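PDB 3G68: putative phosphosugar isomerase from Clostridium difficile, which probably isomerises a phosphosugar, as a double-SIS-domain protein related to the isomerase part of glucosamine-6-phosphate synthase. Local coordinates for the interface of chains A and B and the interface of chains A and C. Residues are numbered along the deposited sequence; one frame, centred on the assembly and turned at random. Chains: chain A/B/C, Putative phosphosugar isomerase.

Contact 1: the interface of chains A and B. Residues chain A 243, 247, 270, 274, 277; chain B 341, 345.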
ATOM      1  N   PHE A 243      -3.408  11.642  -1.169  1.00  7.28           N
ATOM      2  CA  PHE A 243      -3.289  12.656  -2.225  1.00  7.94           C
ATOM      3  C   PHE A 243      -1.855  13.084  -2.552  1.00  8.04           C
ATOM      4  O   PHE A 243      -1.436  13.086  -3.707  1.00  8.45           O
ATOM      5  CB  PHE A 243      -4.137  13.888  -1.811  1.00 10.22           C
ATOM      6  CG  PHE A 243      -4.306  14.901  -2.885  1.00 12.37           C
ATOM      7  CD1 PHE A 243      -3.344  15.877  -3.090  1.00 14.37           C
ATOM      8  CD2 PHE A 243      -5.465  14.916  -3.666  1.00 13.39           C
ATOM      9  CE1 PHE A 243      -3.505  16.823  -4.058  1.00 12.69           C
ATOM     10  CE2 PHE A 243      -5.637  15.880  -4.663  1.00 13.08           C
ATOM     11  CZ  PHE A 243      -4.657  16.832  -4.859  1.00 13.50           C
ATOM     12  N   ILE A 247       0.827  12.211  -5.967  1.00  8.89           N
ATOM     13  CA  ILE A 247       1.600  13.176  -6.740  1.00  8.56           C
ATOM     14  C   ILE A 247       3.031  12.703  -7.006  1.00  9.36           C
ATOM     15  O   ILE A 247       3.611  13.028  -8.049  1.00 11.32           O
ATOM     16  CB  ILE A 247       1.561  14.584  -6.055  1.00 10.15           C
ATOM     17  CG1 ILE A 247       0.119  15.104  -6.075  1.00 10.13           C
ATOM     18  CG2 ILE A 247       2.584  15.556  -6.728  1.00 12.89           C
ATOM     19  CD1 ILE A 247      -0.109  16.347  -5.201  1.00  8.49           C
ATOM     20  N   ARG A 270      -5.903  21.811  -3.752  1.00 16.61           N
ATOM     21  CA  ARG A 270      -5.478  21.351  -5.073  1.00 16.42           C
ATOM     22  C   ARG A 270      -6.400  20.269  -5.684  1.00 15.33           C
ATOM     23  O   ARG A 270      -6.113  19.817  -6.777  1.00 16.11           O
ATOM     24  CB  ARG A 270      -4.052  20.823  -5.009  1.00 15.67           C
ATOM     25  CG  ARG A 270      -3.024  21.854  -4.567  1.00 16.31           C
ATOM     26  CD  ARG A 270      -1.677  21.171  -4.382  1.00 14.49           C
ATOM     27  NE  ARG A 270      -1.703  20.290  -3.219  1.00 19.09           N
ATOM     28  CZ  ARG A 270      -0.711  19.474  -2.851  1.00 16.88           C
ATOM     29  NH1 ARG A 270       0.430  19.423  -3.516  1.00 19.00           N
ATOM     30  NH2 ARG A 270      -0.869  18.717  -1.771  1.00 21.03           N
HETATM   31  N   MSE A 274      -6.335  18.710  -9.544  1.00 16.91           N
HETATM   32  CA  MSE A 274      -6.118  17.261  -9.753  1.00 15.03           C
HETATM   33  C   MSE A 274      -7.212  16.666 -10.635  1.00 15.55           C
HETATM   34  O   MSE A 274      -6.921  15.929 -11.564  1.00 16.62           O
HETATM   35  CB  MSE A 274      -6.116  16.520  -8.402  1.00 14.63           C
HETATM   36  CG  MSE A 274      -5.970  15.002  -8.487  1.00 15.45           C
HETATM   37 SE   MSE A 274      -4.179  14.546  -9.126  0.75 25.08          SE
HETATM   38  CE  MSE A 274      -3.313  14.751  -7.371  1.00 23.02           C
ATOM     39  N   VAL A 277      -6.599  17.786 -14.292  1.00 16.21           N
ATOM     40  CA  VAL A 277      -5.497  17.117 -14.975  1.00 15.68           C
ATOM     41  C   VAL A 277      -5.844  15.659 -15.300  1.00 16.57           C
ATOM     42  O   VAL A 277      -5.595  15.180 -16.424  1.00 17.30           O
ATOM     43  CB  VAL A 277      -4.160  17.255 -14.219  1.00 16.46           C
ATOM     44  CG1 VAL A 277      -3.072  16.450 -14.920  1.00 18.33           C
ATOM     45  CG2 VAL A 277      -3.743  18.731 -14.173  1.00 17.89           C
TER
ATOM     46  N   PHE B 341       3.429  18.019 -14.850  1.00 37.17           N
ATOM     47  CA  PHE B 341       2.399  17.577 -13.892  1.00 36.86           C
ATOM     48  C   PHE B 341       2.476  18.287 -12.551  1.00 38.33           C
ATOM     49  O   PHE B 341       1.460  18.764 -12.040  1.00 37.82           O
ATOM     50  CB  PHE B 341       2.470  16.066 -13.634  1.00 34.74           C
ATOM     51  CG  PHE B 341       1.464  15.590 -12.625  1.00 30.74           C
ATOM     52  CD1 PHE B 341       0.125  15.442 -12.983  1.00 22.24           C
ATOM     53  CD2 PHE B 341       1.841  15.326 -11.308  1.00 27.44           C
ATOM     54  CE1 PHE B 341      -0.835  15.006 -12.050  1.00 27.24           C
ATOM     55  CE2 PHE B 341       0.892  14.868 -10.376  1.00 25.61           C
ATOM     56  CZ  PHE B 341      -0.451  14.716 -10.750  1.00 25.27           C
ATOM     57  N   LEU B 345      -0.125  21.024 -10.670  1.00 48.31           N
ATOM     58  CA  LEU B 345      -0.750  20.859  -9.348  1.00 47.98           C
ATOM     59  C   LEU B 345      -0.413  22.027  -8.422  1.00 48.81           C
ATOM     60  O   LEU B 345      -1.289  22.520  -7.700  1.00 48.68           O
ATOM     61  CB  LEU B 345      -0.373  19.511  -8.702  1.00 47.28           C
ATOM     62  CG  LEU B 345      -1.293  18.322  -9.016  1.00 44.11           C
ATOM     63  CD1 LEU B 345      -2.553  18.412  -8.177  1.00 43.84           C
ATOM     64  CD2 LEU B 345      -1.652  18.214 -10.495  1.00 39.65           C
TER

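Contact 2: the interface of chains A and C. Residues chain A 10, 14, 17, 134, 136-137; chain C 174, 178, 181-182.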
ATOM      1  N   GLU A  10     -28.126  -2.763   8.201  1.00  8.48           N
ATOM      2  CA  GLU A  10     -28.240  -2.991   9.661  1.00  8.71           C
ATOM      3  C   GLU A  10     -27.076  -2.378  10.451  1.00  8.83           C
ATOM      4  O   GLU A  10     -27.047  -2.475  11.682  1.00  9.63           O
ATOM      5  CB  GLU A  10     -28.353  -4.475   9.997  1.00  8.35           C
ATOM      6  CG  GLU A  10     -27.101  -5.351   9.677  1.00  8.41           C
ATOM      7  CD  GLU A  10     -27.100  -6.670  10.389  1.00  8.84           C
ATOM      8  OE1 GLU A  10     -27.911  -6.882  11.314  1.00 10.37           O
ATOM      9  OE2 GLU A  10     -26.272  -7.516  10.045  1.00 11.03           O
ATOM     10  N   ARG A  14     -26.598  -1.758  14.827  1.00  7.63           N
ATOM     11  CA  ARG A  14     -25.498  -2.466  15.508  1.00  7.25           C
ATOM     12  C   ARG A  14     -24.571  -1.457  16.190  1.00  8.85           C
ATOM     13  O   ARG A  14     -24.123  -1.691  17.314  1.00  8.26           O
ATOM     14  CB  ARG A  14     -24.711  -3.332  14.525  1.00  6.31           C
ATOM     15  CG  ARG A  14     -25.513  -4.462  13.898  1.00 10.13           C
ATOM     16  CD  ARG A  14     -25.890  -5.583  14.868  1.00 10.90           C
ATOM     17  NE  ARG A  14     -26.576  -6.616  14.102  1.00  7.96           N
ATOM     18  CZ  ARG A  14     -26.668  -7.896  14.431  1.00  9.50           C
ATOM     19  NH1 ARG A  14     -26.194  -8.374  15.570  1.00  9.78           N
ATOM     20  NH2 ARG A  14     -27.253  -8.718  13.595  1.00 11.83           N
ATOM     21  N   GLU A  17     -26.199  -0.157  19.372  1.00  8.42           N
ATOM     22  CA  GLU A  17     -26.155  -1.144  20.485  1.00 10.50           C
ATOM     23  C   GLU A  17     -24.755  -1.290  21.060  1.00  9.95           C
ATOM     24  O   GLU A  17     -24.602  -1.477  22.260  1.00  9.55           O
ATOM     25  CB  GLU A  17     -26.751  -2.505  20.067  1.00 13.16           C
ATOM     26  CG  GLU A  17     -28.296  -2.463  19.870  1.00 19.60           C
ATOM     27  CD  GLU A  17     -29.099  -2.132  21.140  1.00 20.25           C
ATOM     28  OE1 GLU A  17     -28.702  -2.539  22.253  1.00 34.53           O
ATOM     29  OE2 GLU A  17     -30.145  -1.443  21.026  1.00 33.24           O
ATOM     30  N   ASN A 134     -19.529  -6.451  18.873  1.00 11.79           N
ATOM     31  CA  ASN A 134     -20.839  -7.083  18.895  1.00 14.55           C
ATOM     32  C   ASN A 134     -21.700  -6.619  17.720  1.00 15.65           C
ATOM     33  O   ASN A 134     -22.739  -5.979  17.895  1.00 17.72           O
ATOM     34  CB  ASN A 134     -21.475  -6.867  20.296  1.00 15.35           C
ATOM     35  CG  ASN A 134     -20.748  -7.664  21.401  1.00 16.32           C
ATOM     36  OD1 ASN A 134     -20.246  -7.123  22.408  1.00 18.97           O
ATOM     37  ND2 ASN A 134     -20.670  -8.954  21.191  1.00 14.80           N
ATOM     38  N   GLY A 136     -22.700  -8.918  15.295  1.00 11.53           N
ATOM     39  CA  GLY A 136     -23.457 -10.040  14.756  1.00 13.32           C
ATOM     40  C   GLY A 136     -22.741 -10.739  13.613  1.00 15.34           C
ATOM     41  O   GLY A 136     -21.717 -10.244  13.099  1.00 15.25           O
ATOM     42  N   GLU A 137     -23.275 -11.897  13.202  1.00 15.85           N
ATOM     43  CA  GLU A 137     -22.690 -12.657  12.086  1.00 17.34           C
ATOM     44  C   GLU A 137     -22.712 -11.865  10.780  1.00 13.89           C
ATOM     45  O   GLU A 137     -23.577 -11.029  10.529  1.00 14.60           O
ATOM     46  CB  GLU A 137     -23.343 -14.036  11.896  1.00 19.20           C
ATOM     47  CG  GLU A 137     -24.836 -14.043  11.566  1.00 26.35           C
ATOM     48  CD  GLU A 137     -25.577 -15.329  12.105  1.00 23.05           C
ATOM     49  OE1 GLU A 137     -24.920 -16.349  12.473  1.00 35.65           O
ATOM     50  OE2 GLU A 137     -26.818 -15.278  12.204  1.00 33.25           O
TER
ATOM     51  N   ASN C 174     -27.631  -7.434  25.961  1.00 14.13           N
ATOM     52  CA  ASN C 174     -27.005  -7.081  24.686  1.00 14.16           C
ATOM     53  C   ASN C 174     -26.829  -8.288  23.726  1.00 12.38           C
ATOM     54  O   ASN C 174     -27.051  -8.196  22.529  1.00 11.32           O
ATOM     55  CB  ASN C 174     -25.623  -6.464  24.950  1.00 14.26           C
ATOM     56  CG  ASN C 174     -24.954  -6.017  23.680  1.00 19.92           C
ATOM     57  OD1 ASN C 174     -24.029  -6.668  23.182  1.00 26.56           O
ATOM     58  ND2 ASN C 174     -25.467  -4.945  23.107  1.00 17.12           N
ATOM     59  N   ASN C 178     -28.631  -8.803  20.054  1.00 11.65           N
ATOM     60  CA  ASN C 178     -27.843  -9.127  18.860  1.00 12.30           C
ATOM     61  C   ASN C 178     -28.305 -10.420  18.145  1.00 11.46           C
ATOM     62  O   ASN C 178     -28.282 -10.464  16.925  1.00  8.48           O
ATOM     63  CB  ASN C 178     -26.352  -9.050  19.157  1.00 13.45           C
ATOM     64  CG  ASN C 178     -25.852  -7.594  19.128  1.00 16.99           C
ATOM     65  OD1 ASN C 178     -25.740  -6.989  18.052  1.00 15.83           O
ATOM     66  ND2 ASN C 178     -25.611  -7.020  20.291  1.00 21.76           N
ATOM     67  N   LEU C 181     -31.364  -9.407  16.311  1.00  9.52           N
ATOM     68  CA  LEU C 181     -30.919  -8.657  15.117  1.00  9.42           C
ATOM     69  C   LEU C 181     -30.408  -9.600  14.020  1.00  9.21           C
ATOM     70  O   LEU C 181     -30.621  -9.367  12.828  1.00 10.17           O
ATOM     71  CB  LEU C 181     -29.863  -7.605  15.495  1.00  8.87           C
ATOM     72  CG  LEU C 181     -30.386  -6.380  16.236  1.00 10.54           C
ATOM     73  CD1 LEU C 181     -29.203  -5.496  16.721  1.00 11.41           C
ATOM     74  CD2 LEU C 181     -31.361  -5.556  15.345  1.00  8.29           C
ATOM     75  N   ASP C 182     -29.756 -10.676  14.427  1.00  9.57           N
ATOM     76  CA  ASP C 182     -29.289 -11.695  13.488  1.00 11.29           C
ATOM     77  C   ASP C 182     -30.489 -12.361  12.766  1.00 11.70           C
ATOM     78  O   ASP C 182     -30.364 -12.665  11.591  1.00 14.86           O
ATOM     79  CB  ASP C 182     -28.494 -12.814  14.177  1.00 12.27           C
ATOM     80  CG  ASP C 182     -27.079 -12.428  14.593  1.00 17.11           C
ATOM     81  OD1 ASP C 182     -26.504 -11.432  14.128  1.00 14.54           O
ATOM     82  OD2 ASP C 182     -26.509 -13.218  15.377  1.00 17.88           O
TER
HETATM   83  O   HOH W   1     -30.556  -6.701  11.845  1.00 10.05           O
HETATM   84  O   HOH W   2     -27.827 -13.595  10.454  1.00 20.57           O
HETATM   85  O   HOH W   3     -27.299  -3.685  24.739  1.00 29.99           O

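Contact 1: the interface of chains A and B
The last modelled residue of chain B, the poorly ordered B:Leu345, sets its carbonyl oxygen O against the aliphatic stem of A:Arg270, 3.6 Å from CD. CG of the same arginine touches this oxygen too, but these are carbon contacts, and no hydrogen bond crosses the patch. Arginine suits the place because its methylenes CG and CD can pass the chain end in van der Waals contact while the bend at chi3 (-70°) takes the charged group to A:Phe243. There the guanidinium turns one face towards the ring, whose CE1 sits 3.7 Å above the guanidinium plane near its rim.

The remaining contact is apolar. B:Phe341, in the short helix 341-344, points its ring rim into chain A, and successive positions on the rim find different partners. On one flank, CD1 and CE1 meet the methyl CG1 of A:Val277, at 3.9 Å from CD1. At the tip, CZ faces the selenium SE of selenomethionine A:Met274 at 4.1 Å. On the other flank CE2 reaches A:Ile247, 4.1 Å from its CG2, and the two side chains run nearly perpendicular. CG1 of A:Val277 stands anti to the backbone N (chi1 176°), which carries this methyl out from helix 271-279 to the ring.

Within chain B, CD2 of B:Leu345 lies 3.6 Å above one face of the B:Phe341 ring, near the rim. As modelled, its other branch, CD1, reaches across to CE of A:Met274 at 3.8 Å; the disorder makes both contacts less certain. The long selenomethionine chain, bent at chi2 and chi3, can follow both partners, while its CE lies 3.5 Å above one face of the A:Phe243 ring, towards the rim. A:Phe243 is thus a second-shell support beneath the methyl. The patch and its two-fold twin seat the C-terminal region of each subunit against its neighbour, and so may help hold a dimer together by apolar packing.

Contact 2: the interface of chains A and C
Helix 11-25 of chain A lies against helix 170-184 of chain C, and beside it a loop of chain A turns through A:Gly136 with a positive phi (82°). In this SIS-domain protein the pairing is led by A:Arg14, whose bend at chi2 lays its guanidinium along C:Leu181. Leucine offers carbon to the flat group: its CB sits over the centre of one face, 3.4 Å from CZ, with the two chains running alongside in opposite senses. Arginine suits this post because its face packs on carbon while its rim donates. NH1 gives a hydrogen bond of 2.9 Å to OD1 of C:Asn178, meeting a lone pair in the amide plane. NH2 forms a salt bridge of 2.9 Å with OD1 of C:Asp182, a charged acceptor met on its anti side, 27° out of the carboxylate plane; the side chains cross at about a right angle, their flat groups turned 42° apart.

From its own chain, A:Glu10 positions the arginine: OE1 lies in the guanidinium plane and accepts from NH2 (3.0 Å) on its syn side and from NE above the carboxylate plane, both from the same face. Two carboxylates around one guanidinium should offset its charge.

Asparagine can accept and donate at once: ND2 of C:Asn178 donates to O of C:Asn174 at 2.9 Å, one turn back, which points OD1 towards A:Arg14. The carboxylates of A:Glu137 and C:Asp182 stack, which like charges would oppose, and water 2 joins OE2 of A:Glu137 to the main-chain O of C:Asp182. Water 3 links OE1 of A:Glu17 with ND2 of C:Asn174.

About 42 Å separates the centres of contact 1 and contact 2, and the two share no residue. Chain A therefore meets chain B and chain C through different surfaces: contact 1 sets helices 243-247 and 271-279 against helix 341-344 and the end of the modelled chain B, whereas contact 2 uses helix 11-25 and a loop against a helix. One is apolar and two-fold symmetric, the other charged, partly water-mediated and not an exact two-fold. Together they can link chains B, A and C; the symmetry of contact 1 makes a dimer plausible, but the structure alone does not show that either forms outside the crystal.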